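Local coordinates for protein uncharacterized peptidase Lmo0363 (Listeria monocytogenes, PDB 3L4E) that is probably a serine-type peptidase of the S51 (peptidase E-like) family, hydrolysing peptide bonds with a serine nucleophile, though its substrate is unknown, at residues 59-64 and 78-83; 96-101 and 145-150; 105-110 and 149-154. One frame throughout, in Å; residues are numbered along the deposited sequence.

Contact 1: residues 59-64 and 78-83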
loop_
_atom_site.group_PDB
_atom_site.type_symbol
_atom_site.label_atom_id
_atom_site.label_comp_id
_atom_site.label_asym_id
_atom_site.label_seq_id
_atom_site.Cartn_x
_atom_site.Cartn_y
_atom_site.Cartn_z
ATOM N N LEU A 59 -0.696 -14.984 9.825
ATOM C CA LEU A 59 0.722 -15.313 9.907
ATOM C C LEU A 59 1.473 -14.363 8.993
ATOM O O LEU A 59 1.270 -14.367 7.772
ATOM C CB LEU A 59 0.965 -16.749 9.465
ATOM C CG LEU A 59 0.454 -17.797 10.438
ATOM C CD1 LEU A 59 0.484 -19.174 9.794
ATOM C CD2 LEU A 59 1.298 -17.767 11.706
ATOM N N VAL A 60 2.319 -13.530 9.584
ATOM C CA VAL A 60 2.996 -12.474 8.844
ATOM C C VAL A 60 4.406 -12.897 8.444
ATOM O O VAL A 60 5.216 -13.270 9.295
ATOM C CB VAL A 60 3.074 -11.182 9.670
ATOM C CG1 VAL A 60 3.751 -10.081 8.869
ATOM C CG2 VAL A 60 1.682 -10.754 10.106
ATOM N N GLU A 61 4.693 -12.823 7.150
ATOM C CA GLU A 61 6.006 -13.169 6.618
ATOM C C GLU A 61 6.640 -11.981 5.898
ATOM O O GLU A 61 6.157 -11.550 4.850
ATOM C CB GLU A 61 5.889 -14.353 5.662
ATOM C CG GLU A 61 5.424 -15.633 6.343
ATOM C CD GLU A 61 5.379 -16.817 5.403
ATOM O OE1 GLU A 61 5.908 -16.706 4.276
ATOM O OE2 GLU A 61 4.817 -17.862 5.794
ATOM N N GLU A 62 7.734 -11.467 6.451
ATOM C CA GLU A 62 8.371 -10.288 5.882
ATOM C C GLU A 62 9.089 -10.548 4.553
ATOM O O GLU A 62 9.725 -11.586 4.357
ATOM C CB GLU A 62 9.318 -9.655 6.897
ATOM C CG GLU A 62 8.615 -9.317 8.201
ATOM C CD GLU A 62 9.178 -8.086 8.868
ATOM O OE1 GLU A 62 10.185 -7.543 8.358
ATOM O OE2 GLU A 62 8.612 -7.663 9.900
ATOM N N LEU A 63 8.965 -9.585 3.645
ATOM C CA LEU A 63 9.661 -9.601 2.363
ATOM C C LEU A 63 10.132 -8.187 2.070
ATOM O O LEU A 63 9.312 -7.307 1.803
ATOM C CB LEU A 63 8.733 -10.086 1.236
ATOM C CG LEU A 63 9.267 -10.044 -0.202
ATOM C CD1 LEU A 63 10.418 -11.030 -0.368
ATOM C CD2 LEU A 63 8.163 -10.327 -1.231
ATOM N N ASP A 64 11.442 -7.952 2.158
ATOM C CA ASP A 64 11.998 -6.651 1.788
ATOM C C ASP A 64 12.500 -6.723 0.349
ATOM O O ASP A 64 13.538 -7.319 0.065
ATOM C CB ASP A 64 13.113 -6.222 2.750
ATOM C CG ASP A 64 13.600 -4.790 2.504
ATOM O OD1 ASP A 64 13.129 -4.128 1.554
ATOM O OD2 ASP A 64 14.464 -4.323 3.273
ATOM N N ARG A 78 3.906 -15.792 -4.353
ATOM C CA ARG A 78 3.079 -16.891 -4.846
ATOM C C ARG A 78 2.477 -17.728 -3.722
ATOM O O ARG A 78 1.337 -18.184 -3.816
ATOM C CB ARG A 78 3.888 -17.786 -5.784
ATOM C CG ARG A 78 4.344 -17.076 -7.037
ATOM C CD ARG A 78 4.943 -18.036 -8.043
ATOM N NE ARG A 78 4.807 -17.516 -9.399
ATOM C CZ ARG A 78 3.733 -17.704 -10.158
ATOM N NH1 ARG A 78 2.706 -18.405 -9.695
ATOM N NH2 ARG A 78 3.684 -17.192 -11.377
ATOM N N LYS A 79 3.247 -17.922 -2.658
ATOM C CA LYS A 79 2.852 -18.822 -1.582
ATOM C C LYS A 79 1.753 -18.255 -0.691
ATOM O O LYS A 79 0.772 -18.935 -0.389
ATOM C CB LYS A 79 4.062 -19.179 -0.717
ATOM C CG LYS A 79 3.737 -20.124 0.428
ATOM C CD LYS A 79 4.988 -20.535 1.189
ATOM C CE LYS A 79 5.429 -19.459 2.167
ATOM N NZ LYS A 79 4.472 -19.322 3.301
ATOM N N ASN A 80 1.923 -17.010 -0.266
ATOM C CA ASN A 80 1.060 -16.454 0.770
ATOM C C ASN A 80 -0.266 -15.912 0.250
ATOM O O ASN A 80 -0.390 -15.539 -0.920
ATOM C CB ASN A 80 1.820 -15.418 1.599
ATOM C CG ASN A 80 3.057 -16.013 2.263
ATOM O OD1 ASN A 80 3.027 -17.142 2.756
ATOM N ND2 ASN A 80 4.149 -15.267 2.262
ATOM N N ASP A 81 -1.255 -15.887 1.135
ATOM C CA ASP A 81 -2.622 -15.561 0.768
ATOM C C ASP A 81 -2.818 -14.098 0.414
ATOM O O ASP A 81 -3.548 -13.776 -0.529
ATOM C CB ASP A 81 -3.560 -15.943 1.908
ATOM C CG ASP A 81 -3.524 -17.426 2.209
ATOM O OD1 ASP A 81 -3.807 -18.218 1.292
ATOM O OD2 ASP A 81 -3.201 -17.798 3.351
ATOM N N PHE A 82 -2.169 -13.216 1.172
ATOM C CA PHE A 82 -2.354 -11.775 1.017
ATOM C C PHE A 82 -1.028 -11.086 0.775
ATOM O O PHE A 82 0.023 -11.627 1.107
ATOM C CB PHE A 82 -2.975 -11.159 2.275
ATOM C CG PHE A 82 -4.262 -11.806 2.710
ATOM C CD1 PHE A 82 -5.127 -12.364 1.790
ATOM C CD2 PHE A 82 -4.610 -11.836 4.049
ATOM C CE1 PHE A 82 -6.306 -12.949 2.199
ATOM C CE2 PHE A 82 -5.791 -12.420 4.462
ATOM C CZ PHE A 82 -6.639 -12.977 3.539
ATOM N N ILE A 83 -1.091 -9.889 0.192
ATOM C CA ILE A 83 0.074 -9.023 0.048
ATOM C C ILE A 83 -0.217 -7.740 0.822
ATOM O O ILE A 83 -1.278 -7.151 0.651
ATOM C CB ILE A 83 0.340 -8.676 -1.443
ATOM C CG1 ILE A 83 0.562 -9.950 -2.268
ATOM C CG2 ILE A 83 1.545 -7.732 -1.583
ATOM C CD1 ILE A 83 0.416 -9.744 -3.774
#

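Contact 2: residues 96-101 and 145-150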
loop_
_atom_site.group_PDB
_atom_site.type_symbol
_atom_site.label_atom_id
_atom_site.label_comp_id
_atom_site.label_asym_id
_atom_site.label_seq_id
_atom_site.Cartn_x
_atom_site.Cartn_y
_atom_site.Cartn_z
ATOM N N GLU A 96 12.211 0.265 -5.921
ATOM C CA GLU A 96 12.649 -1.098 -5.644
ATOM C C GLU A 96 11.753 -2.139 -6.322
ATOM O O GLU A 96 12.244 -3.166 -6.806
ATOM C CB GLU A 96 12.764 -1.325 -4.136
ATOM C CG GLU A 96 13.808 -0.414 -3.485
ATOM C CD GLU A 96 15.198 -0.557 -4.121
ATOM O OE1 GLU A 96 15.760 -1.668 -4.098
ATOM O OE2 GLU A 96 15.729 0.442 -4.647
ATOM N N LEU A 97 10.452 -1.866 -6.385
ATOM C CA LEU A 97 9.545 -2.740 -7.119
ATOM C C LEU A 97 9.897 -2.809 -8.606
ATOM O O LEU A 97 9.883 -3.886 -9.201
ATOM C CB LEU A 97 8.095 -2.295 -6.941
ATOM C CG LEU A 97 7.466 -2.492 -5.558
ATOM C CD1 LEU A 97 6.087 -1.858 -5.521
ATOM C CD2 LEU A 97 7.371 -3.967 -5.171
ATOM N N LYS A 98 10.213 -1.668 -9.213
ATOM C CA LYS A 98 10.598 -1.674 -10.623
ATOM C C LYS A 98 11.963 -2.333 -10.856
ATOM O O LYS A 98 12.135 -3.107 -11.809
ATOM C CB LYS A 98 10.594 -0.259 -11.207
ATOM C CG LYS A 98 9.223 0.365 -11.329
ATOM C CD LYS A 98 9.305 1.663 -12.127
ATOM C CE LYS A 98 7.933 2.276 -12.347
ATOM N NZ LYS A 98 8.009 3.472 -13.235
ATOM N N ARG A 99 12.932 -2.028 -9.994
ATOM C CA ARG A 99 14.284 -2.564 -10.139
ATOM C C ARG A 99 14.304 -4.087 -10.184
ATOM O O ARG A 99 15.101 -4.691 -10.905
ATOM C CB ARG A 99 15.198 -2.093 -9.003
ATOM C CG ARG A 99 16.550 -2.807 -9.020
ATOM C CD ARG A 99 17.455 -2.452 -7.849
ATOM N NE ARG A 99 16.948 -2.894 -6.551
ATOM C CZ ARG A 99 17.132 -4.107 -6.031
ATOM N NH1 ARG A 99 17.791 -5.041 -6.703
ATOM N NH2 ARG A 99 16.636 -4.394 -4.836
ATOM N N THR A 100 13.433 -4.703 -9.395
ATOM C CA THR A 100 13.403 -6.155 -9.281
ATOM C C THR A 100 12.435 -6.784 -10.256
ATOM O O THR A 100 12.436 -7.993 -10.438
ATOM C CB THR A 100 12.980 -6.584 -7.872
ATOM O OG1 THR A 100 11.709 -5.997 -7.558
ATOM C CG2 THR A 100 14.008 -6.135 -6.854
ATOM N N GLY A 101 11.590 -5.962 -10.865
ATOM C CA GLY A 101 10.528 -6.472 -11.712
ATOM C C GLY A 101 9.390 -7.054 -10.883
ATOM O O GLY A 101 8.543 -7.777 -11.408
ATOM N N LEU A 145 15.022 5.997 -9.667
ATOM C CA LEU A 145 13.700 5.924 -10.280
ATOM C C LEU A 145 13.502 7.046 -11.299
ATOM O O LEU A 145 13.440 8.211 -10.922
ATOM C CB LEU A 145 12.625 5.997 -9.199
ATOM C CG LEU A 145 11.167 5.959 -9.646
ATOM C CD1 LEU A 145 10.834 4.603 -10.248
ATOM C CD2 LEU A 145 10.257 6.269 -8.464
ATOM N N THR A 146 13.380 6.690 -12.578
ATOM C CA THR A 146 13.358 7.686 -13.655
ATOM C C THR A 146 11.975 7.983 -14.228
ATOM O O THR A 146 11.810 8.900 -15.030
ATOM C CB THR A 146 14.268 7.268 -14.833
ATOM O OG1 THR A 146 13.817 6.018 -15.365
ATOM C CG2 THR A 146 15.713 7.132 -14.377
ATOM N N ASN A 147 10.990 7.199 -13.822
ATOM C CA ASN A 147 9.634 7.328 -14.323
ATOM C C ASN A 147 8.688 7.044 -13.162
ATOM O O ASN A 147 8.840 6.048 -12.457
ATOM C CB ASN A 147 9.423 6.317 -15.445
ATOM C CG ASN A 147 8.044 6.389 -16.067
ATOM O OD1 ASN A 147 7.110 6.939 -15.504
ATOM N ND2 ASN A 147 7.918 5.811 -17.257
ATOM N N TYR A 148 7.726 7.933 -12.930
ATOM C CA TYR A 148 6.865 7.786 -11.769
ATOM C C TYR A 148 5.581 6.999 -12.053
ATOM O O TYR A 148 4.714 6.889 -11.187
ATOM C CB TYR A 148 6.590 9.160 -11.144
ATOM C CG TYR A 148 7.858 9.827 -10.639
ATOM C CD1 TYR A 148 8.916 9.062 -10.154
ATOM C CD2 TYR A 148 8.004 11.210 -10.651
ATOM C CE1 TYR A 148 10.079 9.650 -9.692
ATOM C CE2 TYR A 148 9.167 11.808 -10.185
ATOM C CZ TYR A 148 10.203 11.021 -9.708
ATOM O OH TYR A 148 11.371 11.596 -9.243
ATOM N N ASP A 149 5.466 6.435 -13.254
ATOM C CA ASP A 149 4.339 5.552 -13.564
ATOM C C ASP A 149 4.329 4.368 -12.609
ATOM O O ASP A 149 5.368 3.755 -12.374
ATOM C CB ASP A 149 4.424 5.036 -14.991
ATOM C CG ASP A 149 4.025 6.073 -16.006
ATOM O OD1 ASP A 149 3.600 7.182 -15.605
ATOM O OD2 ASP A 149 4.144 5.773 -17.211
ATOM N N ALA A 150 3.152 4.036 -12.081
ATOM C CA ALA A 150 3.047 3.022 -11.034
ATOM C C ALA A 150 2.218 1.802 -11.466
ATOM O O ALA A 150 2.192 1.460 -12.655
ATOM C CB ALA A 150 2.500 3.644 -9.760
#

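Contact 3: residues 105-110 and 149-154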
loop_
_atom_site.group_PDB
_atom_site.type_symbol
_atom_site.label_atom_id
_atom_site.label_comp_id
_atom_site.label_asym_id
_atom_site.label_seq_id
_atom_site.Cartn_x
_atom_site.Cartn_y
_atom_site.Cartn_z
ATOM N N LEU A 105 5.112 -8.996 -10.670
ATOM C CA LEU A 105 4.709 -10.171 -9.899
ATOM C C LEU A 105 3.519 -9.872 -8.993
ATOM O O LEU A 105 2.691 -10.744 -8.718
ATOM C CB LEU A 105 5.888 -10.676 -9.072
ATOM C CG LEU A 105 7.091 -11.071 -9.923
ATOM C CD1 LEU A 105 8.262 -11.465 -9.040
ATOM C CD2 LEU A 105 6.714 -12.203 -10.857
ATOM N N ILE A 106 3.439 -8.634 -8.526
ATOM C CA ILE A 106 2.324 -8.213 -7.690
ATOM C C ILE A 106 1.060 -8.112 -8.543
ATOM O O ILE A 106 -0.001 -8.608 -8.160
ATOM C CB ILE A 106 2.619 -6.894 -6.946
ATOM C CG1 ILE A 106 3.668 -7.156 -5.857
ATOM C CG2 ILE A 106 1.330 -6.294 -6.370
ATOM C CD1 ILE A 106 4.126 -5.938 -5.100
ATOM N N LEU A 107 1.180 -7.498 -9.715
ATOM C CA LEU A 107 0.032 -7.391 -10.609
ATOM C C LEU A 107 -0.509 -8.762 -11.004
ATOM O O LEU A 107 -1.722 -8.960 -11.050
ATOM C CB LEU A 107 0.383 -6.584 -11.859
ATOM C CG LEU A 107 0.638 -5.096 -11.634
ATOM C CD1 LEU A 107 1.080 -4.430 -12.935
ATOM C CD2 LEU A 107 -0.601 -4.423 -11.057
ATOM N N GLU A 108 0.387 -9.703 -11.296
ATOM C CA GLU A 108 -0.037 -11.057 -11.658
ATOM C C GLU A 108 -0.813 -11.732 -10.529
ATOM O O GLU A 108 -1.849 -12.361 -10.765
ATOM C CB GLU A 108 1.157 -11.935 -12.062
ATOM C CG GLU A 108 0.755 -13.364 -12.430
ATOM C CD GLU A 108 1.926 -14.336 -12.482
ATOM O OE1 GLU A 108 3.094 -13.889 -12.494
ATOM O OE2 GLU A 108 1.672 -15.560 -12.520
ATOM N N GLU A 109 -0.311 -11.611 -9.303
ATOM C CA GLU A 109 -0.982 -12.209 -8.156
ATOM C C GLU A 109 -2.364 -11.604 -7.943
ATOM O O GLU A 109 -3.333 -12.319 -7.696
ATOM C CB GLU A 109 -0.139 -12.049 -6.887
ATOM C CG GLU A 109 1.169 -12.829 -6.904
ATOM C CD GLU A 109 0.950 -14.328 -7.014
ATOM O OE1 GLU A 109 0.051 -14.858 -6.329
ATOM O OE2 GLU A 109 1.677 -14.983 -7.784
ATOM N N ILE A 110 -2.449 -10.280 -8.017
ATOM C CA ILE A 110 -3.729 -9.595 -7.893
ATOM C C ILE A 110 -4.700 -10.072 -8.973
ATOM O O ILE A 110 -5.866 -10.332 -8.699
ATOM C CB ILE A 110 -3.542 -8.073 -7.961
ATOM C CG1 ILE A 110 -2.786 -7.597 -6.718
ATOM C CG2 ILE A 110 -4.882 -7.365 -8.085
ATOM C CD1 ILE A 110 -2.402 -6.134 -6.758
ATOM N N ASP A 149 5.466 6.435 -13.254
ATOM C CA ASP A 149 4.339 5.552 -13.564
ATOM C C ASP A 149 4.329 4.368 -12.609
ATOM O O ASP A 149 5.368 3.755 -12.374
ATOM C CB ASP A 149 4.424 5.036 -14.991
ATOM C CG ASP A 149 4.025 6.073 -16.006
ATOM O OD1 ASP A 149 3.600 7.182 -15.605
ATOM O OD2 ASP A 149 4.144 5.773 -17.211
ATOM N N ALA A 150 3.152 4.036 -12.081
ATOM C CA ALA A 150 3.047 3.022 -11.034
ATOM C C ALA A 150 2.218 1.802 -11.466
ATOM O O ALA A 150 2.192 1.460 -12.655
ATOM C CB ALA A 150 2.500 3.644 -9.760
ATOM N N LEU A 151 1.558 1.140 -10.512
ATOM C CA LEU A 151 0.858 -0.114 -10.817
ATOM C C LEU A 151 -0.349 0.094 -11.723
ATOM O O LEU A 151 -0.745 -0.808 -12.458
ATOM C CB LEU A 151 0.429 -0.850 -9.540
ATOM C CG LEU A 151 1.534 -1.226 -8.556
ATOM C CD1 LEU A 151 0.927 -1.889 -7.318
ATOM C CD2 LEU A 151 2.562 -2.134 -9.200
ATOM N N ASN A 152 -0.948 1.277 -11.650
ATOM C CA ASN A 152 -2.048 1.610 -12.544
ATOM C C ASN A 152 -3.185 0.597 -12.407
ATOM O O ASN A 152 -3.806 0.198 -13.394
ATOM C CB ASN A 152 -1.538 1.657 -13.989
ATOM C CG ASN A 152 -2.512 2.328 -14.931
ATOM O OD1 ASN A 152 -3.322 3.158 -14.520
ATOM N ND2 ASN A 152 -2.432 1.978 -16.207
ATOM N N LEU A 153 -3.439 0.170 -11.173
ATOM C CA LEU A 153 -4.523 -0.762 -10.885
ATOM C C LEU A 153 -5.872 -0.073 -10.911
ATOM O O LEU A 153 -6.881 -0.686 -11.237
ATOM C CB LEU A 153 -4.325 -1.405 -9.510
ATOM C CG LEU A 153 -3.317 -2.543 -9.438
ATOM C CD1 LEU A 153 -2.751 -2.665 -8.039
ATOM C CD2 LEU A 153 -3.971 -3.842 -9.883
ATOM N N VAL A 154 -5.885 1.200 -10.534
ATOM C CA VAL A 154 -7.108 1.983 -10.536
ATOM C C VAL A 154 -6.850 3.287 -11.272
ATOM O O VAL A 154 -5.712 3.746 -11.371
ATOM C CB VAL A 154 -7.624 2.272 -9.111
ATOM C CG1 VAL A 154 -8.104 0.982 -8.440
ATOM C CG2 VAL A 154 -6.552 2.954 -8.278
#

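Contact 1: residues 59-64 and 78-83
Glu61, on edge strand 59-62 of the mixed sheet, meets Lys79 and Asn80 where helix 70-79 gives way to strand 82-85. The unit is a beta-alpha-beta crossover: the two strands are parallel and strand 29-33 lies between them, so the side chains bridge the width of the intervening strand. The backbones stay apart, with Glu61 and Asn80 8.3 Å from CA to CA, and the contact buries just 115 Å².

Its inner, better packed side is Asn80, a buried residue and the first to leave helical geometry. Asn80 ND2 donates to Glu61 OE1 over 3.0 Å, with an N-H...O angle of 147°. The acceptor lies close to the amide plane, whereas the donor stands well above the carboxylate plane; the two flat groups are nearly perpendicular, 88° apart. Thr31, from the intervening strand, takes ND2 as well, helping fix the rotation of the amide.

On the outer side is Lys79, exposed to solvent. Its chain starts out with CG anti to the backbone N (chi1 -180°), then bends at both chi3 and chi4, curling the ammonium back beside the carboxylate, close to its plane. Glu61 approaches extended beyond CG and crosses it at about a right angle. Lys79 NZ meets Glu61 OE2 on the syn side at 2.9 Å, a salt bridge, and makes a weaker bond to OE1. These bonds belong to one of two modelled Glu61 conformers, so the grip may not be permanent. The same ammonium also ties the last helical residue to the next: Lys79 NZ donates to Asn80 OD1 at 2.7 Å.

Contact 2: residues 96-101 and 145-150
Lys98 reaches the loop 145-150 because its chain is straight: chi1 of -68° sets CG anti to the carbonyl carbon, and the torsions beyond CG are all close to 180°, carrying NZ directly away from helix 90-100. In Leu145, chi1 of 179° puts CG anti to the backbone N, and the second torsion then turns CD1 to the lysine stem. The two side chains cross at about a right angle, and Lys98 CD rests on Leu145 CD1 at 3.8 Å.

Past this apolar step, the ammonium enters the bend of the loop and meets two main-chain carbonyls. Lys98 NZ donates to Asn147 O at 2.8 Å, coming from above the carbonyl plane and away from its lone pairs. It lies equally near Asp149 O, also 2.8 Å, but that bond is weak.

The loop fixes its own curvature. Asn147 OD1 accepts from Asp149 N at 2.8 Å with an N-H...O angle of 167°, an Asx turn that spans the residues whose carbonyls face the lysine. Asp149 directs its carboxylate elsewhere, to Asn129, and its OD2 remains 6.0 Å from Lys98 NZ. Tyr148 packs edge-to-face with Phe91 of the same helix 90-100, a second point at which helix and loop meet.

Within the two segments the lysine is held by backbone carbonyls and makes no ion pair: Asn147 O takes one N-H and Asp149 O adds a weak bond, while the Asp149 carboxylate is probably near enough to add only a modest electrostatic attraction.

Contact 3: residues 105-110 and 149-154
Leu107 and Leu153 make the closest approach of this apolar contact, their CD2 methyls 3.6 Å apart. The two side chains slide past each other in opposite directions, and Leu107 CD2 also touches the branch point, Leu153 CG, at 3.7 Å. Leu153 uses its other methyl differently: its CD1 meets Ile110 CD1 at 3.7 Å, the two side chains reaching toward each other tip to tip. Leu153 is thus received by two residues one helical turn apart. Ile110 has CG1 anti to the carbonyl carbon (chi1 -68°); with the chain extended beyond CG1, this carries CD1 out from helix 102-111 to the loop. Leu151 completes this shell through its stem, with CB 4.0 Å from Leu107 CD2.

One layer out, backbone hydrogen bonds position both partners. Ile110 N to Ile106 O, 3.0 Å, belongs to the regular helical pattern of 102-111. On the loop side, Leu151 pairs with Ile125 and Leu153 with Thr126, lining the loop up beside the residues that follow helix 121-124. The inner face of the helix continues into the sheet, where Ile106 and Ile110 touch Tyr116 of strand 115-119.

The Leu151 side chain approaches the probable nucleophile elbow at Ser120, a charge-relay residue by similarity, but makes no contact with it. The three apolar side-chain pairs form a hydrophobic seam, 225 Å² in size, joining a sheet-packed helix to the long loop before strand 157-159 in an alpha/beta fold.

Contact 1 closes before the other two open, while contacts 2 and 3 end on one loop and share Asp149 and Ala150. Their centres lie about 12 Å apart for contacts 2 and 3, 16 Å for contacts 1 and 3, and 21 Å for contacts 1 and 2. Helices 90-100 and 102-111 follow each other in the chain and meet through Leu97 CD2 and Ile106 CD1, 3.8 Å apart. Contact 1 joins contact 3 through Arg78 NH2 and Glu108 OE2, a 2.8 Å salt bridge, whereas contacts 1 and 2 do not touch. Helix 102-111 thus links the edge-strand crossover to the long loop, all within the S51 family region.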